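Local coordinates for protein dockerin type 1 (Clostridium thermocellum, PDB 4DH2) that forms the calcium-binding dockerin module that docks onto a type I cohesin in cellulosome assembly, as part of a longer protein probably acting as a glycoside hydrolase, at residues Ala5-Val10 against Arg69-Asn74. Numbering follows the deposited sequence.
Sequences AVIGDV and REFPKN. With CA (calcium ion), chain H.
Ile7 reaches across to Phe71 and Lys73 with both branches. Its CG2, anti to the backbone N because CG1 sits at chi1 -63°, lies 4.0 Å from Phe71 CD2, while the extended CG1-CD1 arm (chi2 173°) runs out to the backbone of the other loop, where CD1 stops 3.3 Å from Lys73 O. Lys73 lies obliquely over this arm: its chain bends at chi3 (93°), and CE comes within 3.7 Å of Ile7 CD1. Beyond the bend, NZ hydrogen-bonds to the carbonyl oxygens of Trp42 and of Asp45, a residue that binds the second calcium, and makes a cation-pi contact with the Trp42 ring. In this dockerin, with its two EF-hand-like calcium loops, the contact brings the chain entering the first loop against the segment that follows helix 54-64. Phe71, buried and stacked on Tyr63, turns its CE2 obliquely to the peptide, 3.5 Å from Ile7 O and 4.1 Å from Gly8 CA. Gly8 belongs to a type II turn, closed by Asp9 N to Val6 O (3.0 Å). Asp9, the last residue of the turn, binds the first calcium through OD1 at 2.4 Å, while OD2 accepts a hydrogen bond from Gly14 N.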
ATOM      1  N   ALA B   5      -0.914  16.901 -20.259  1.00 65.93           N
ATOM      2  CA  ALA B   5      -0.133  16.162 -19.272  1.00 58.81           C
ATOM      3  C   ALA B   5      -1.039  15.507 -18.242  1.00 44.58           C
ATOM      4  O   ALA B   5      -2.256  15.776 -18.186  1.00 46.00           O
ATOM      5  CB  ALA B   5       0.854  17.066 -18.596  1.00 58.37           C
ATOM      6  N   VAL B   6      -0.459  14.647 -17.409  1.00 34.42           N
ATOM      7  CA  VAL B   6      -1.295  13.771 -16.602  1.00 27.02           C
ATOM      8  C   VAL B   6      -1.667  14.406 -15.270  1.00 27.77           C
ATOM      9  O   VAL B   6      -0.797  14.868 -14.538  1.00 24.99           O
ATOM     10  CB  VAL B   6      -0.622  12.399 -16.346  1.00 33.96           C
ATOM     11  CG1 VAL B   6      -1.507  11.553 -15.449  1.00 29.45           C
ATOM     12  CG2 VAL B   6      -0.327  11.674 -17.680  1.00 39.39           C
ATOM     13  N   ILE B   7      -2.967  14.412 -14.969  1.00 26.67           N
ATOM     14  CA  ILE B   7      -3.481  14.999 -13.730  1.00 23.97           C
ATOM     15  C   ILE B   7      -3.022  14.177 -12.532  1.00 29.50           C
ATOM     16  O   ILE B   7      -3.184  12.949 -12.488  1.00 20.90           O
ATOM     17  CB  ILE B   7      -5.009  15.099 -13.783  1.00 23.74           C
ATOM     18  CG1 ILE B   7      -5.411  16.042 -14.921  1.00 30.75           C
ATOM     19  CG2 ILE B   7      -5.572  15.613 -12.457  1.00 25.73           C
ATOM     20  CD1 ILE B   7      -6.920  16.101 -15.184  1.00 39.32           C
ATOM     21  N   GLY B   8      -2.396  14.850 -11.575  1.00 22.90           N
ATOM     22  CA  GLY B   8      -1.859  14.149 -10.423  1.00 19.11           C
ATOM     23  C   GLY B   8      -0.397  13.826 -10.623  1.00 17.95           C
ATOM     24  O   GLY B   8       0.285  13.479  -9.671  1.00 19.71           O
ATOM     25  N   ASP B   9       0.103  13.958 -11.867  1.00 20.98           N
ATOM     26  CA  ASP B   9       1.473  13.558 -12.161  1.00 19.88           C
ATOM     27  C   ASP B   9       2.396  14.762 -12.033  1.00 25.55           C
ATOM     28  O   ASP B   9       2.782  15.412 -13.020  1.00 24.28           O
ATOM     29  CB  ASP B   9       1.570  12.938 -13.570  1.00 23.48           C
ATOM     30  CG  ASP B   9       2.980  12.575 -13.943  1.00 28.79           C
ATOM     31  OD1 ASP B   9       3.831  12.450 -13.049  1.00 22.48           O
ATOM     32  OD2 ASP B   9       3.269  12.438 -15.163  1.00 31.18           O
ATOM     33  N   VAL B  10       2.720  15.091 -10.790  1.00 22.76           N
ATOM     34  CA  VAL B  10       3.391  16.337 -10.510  1.00 19.51           C
ATOM     35  C   VAL B  10       4.894  16.322 -10.777  1.00 22.42           C
ATOM     36  O   VAL B  10       5.500  17.373 -10.757  1.00 24.21           O
ATOM     37  CB  VAL B  10       3.108  16.834  -9.063  1.00 19.77           C
ATOM     38  CG1 VAL B  10       1.597  16.978  -8.845  1.00 24.18           C
ATOM     39  CG2 VAL B  10       3.741  15.929  -8.034  1.00 21.61           C
ATOM     40  N   ARG B  69     -10.773   5.711  -8.945  1.00 35.58           N
ATOM     41  CA  ARG B  69     -10.018   5.228 -10.099  1.00 39.46           C
ATOM     42  C   ARG B  69      -9.491   6.388 -10.893  1.00 33.84           C
ATOM     43  O   ARG B  69      -8.592   6.230 -11.721  1.00 33.67           O
ATOM     44  CB  ARG B  69     -10.907   4.385 -11.029  1.00 59.49           C
ATOM     45  CG  ARG B  69     -11.205   2.973 -10.544  1.00 79.27           C
ATOM     46  CD  ARG B  69     -11.860   2.115 -11.641  1.00 91.15           C
ATOM     47  NE  ARG B  69     -10.874   1.480 -12.522  1.00102.05           N
ATOM     48  CZ  ARG B  69     -11.123   0.433 -13.309  1.00107.75           C
ATOM     49  NH1 ARG B  69     -10.157  -0.072 -14.069  1.00106.66           N
ATOM     50  NH2 ARG B  69     -12.331  -0.120 -13.338  1.00109.41           N
ATOM     51  N   GLU B  70     -10.077   7.559 -10.670  1.00 33.62           N
ATOM     52  CA  GLU B  70      -9.611   8.760 -11.345  1.00 35.09           C
ATOM     53  C   GLU B  70      -9.962   9.976 -10.492  1.00 25.41           C
ATOM     54  O   GLU B  70     -10.723   9.875  -9.532  1.00 25.06           O
ATOM     55  CB  GLU B  70     -10.301   8.915 -12.700  1.00 40.98           C
ATOM     56  CG  GLU B  70     -11.785   9.181 -12.551  1.00 58.95           C
ATOM     57  CD  GLU B  70     -12.560   8.967 -13.832  1.00 82.61           C
ATOM     58  OE1 GLU B  70     -12.015   9.242 -14.921  1.00 91.75           O
ATOM     59  OE2 GLU B  70     -13.722   8.519 -13.743  1.00 90.25           O
ATOM     60  N   PHE B  71      -9.424  11.120 -10.889  1.00 28.99           N
ATOM     61  CA  PHE B  71      -9.660  12.376 -10.188  1.00 27.75           C
ATOM     62  C   PHE B  71     -10.859  13.108 -10.772  1.00 35.15           C
ATOM     63  O   PHE B  71     -11.207  12.935 -11.937  1.00 34.26           O
ATOM     64  CB  PHE B  71      -8.414  13.254 -10.278  1.00 23.52           C
ATOM     65  CG  PHE B  71      -7.214  12.628  -9.653  1.00 23.77           C
ATOM     66  CD1 PHE B  71      -7.194  12.375  -8.274  1.00 23.58           C
ATOM     67  CD2 PHE B  71      -6.122  12.280 -10.408  1.00 23.72           C
ATOM     68  CE1 PHE B  71      -6.097  11.764  -7.681  1.00 22.29           C
ATOM     69  CE2 PHE B  71      -5.016  11.676  -9.813  1.00 22.42           C
ATOM     70  CZ  PHE B  71      -5.016  11.424  -8.447  1.00 24.74           C
ATOM     71  N   PRO B  72     -11.493  13.939  -9.960  1.00 29.57           N
ATOM     72  CA  PRO B  72     -12.687  14.637 -10.438  1.00 31.95           C
ATOM     73  C   PRO B  72     -12.430  15.430 -11.710  1.00 45.25           C
ATOM     74  O   PRO B  72     -13.281  15.420 -12.603  1.00 39.95           O
ATOM     75  CB  PRO B  72     -13.047  15.549  -9.272  1.00 30.16           C
ATOM     76  CG  PRO B  72     -12.536  14.815  -8.071  1.00 27.26           C
ATOM     77  CD  PRO B  72     -11.288  14.105  -8.508  1.00 29.19           C
ATOM     78  N   LYS B  73     -11.272  16.082 -11.812  1.00 36.93           N
ATOM     79  CA  LYS B  73     -10.960  16.852 -13.009  1.00 38.40           C
ATOM     80  C   LYS B  73     -10.465  15.937 -14.132  1.00 40.17           C
ATOM     81  O   LYS B  73      -9.704  15.013 -13.875  1.00 41.51           O
ATOM     82  CB  LYS B  73      -9.898  17.890 -12.684  1.00 28.28           C
ATOM     83  CG  LYS B  73      -9.470  18.750 -13.857  1.00 33.51           C
ATOM     84  CD  LYS B  73      -8.538  19.878 -13.420  1.00 36.16           C
ATOM     85  CE  LYS B  73      -7.066  19.465 -13.534  1.00 28.77           C
ATOM     86  NZ  LYS B  73      -6.112  20.525 -13.050  1.00 27.20           N
ATOM     87  N   ASN B  74     -10.863  16.206 -15.374  1.00 53.93           N
ATOM     88  CA  ASN B  74     -10.478  15.343 -16.501  1.00 60.32           C
ATOM     89  C   ASN B  74      -9.825  16.093 -17.665  1.00 67.08           C
ATOM     90  O   ASN B  74      -9.897  17.316 -17.738  1.00 63.67           O
ATOM     91  CB  ASN B  74     -11.699  14.580 -17.022  1.00 68.03           C
ATOM     92  CG  ASN B  74     -12.020  13.356 -16.189  1.00 80.50           C
ATOM     93  OD1 ASN B  74     -11.295  12.360 -16.229  1.00 88.92           O
ATOM     94  ND2 ASN B  74     -13.109  13.421 -15.434  1.00 78.83           N
TER
HETATM   95 CA    CA H 101       4.522  10.949 -11.322  1.00 20.15          CA
HETATM   96  O   HOH W   1       6.007   9.535 -10.038  1.00 22.37           O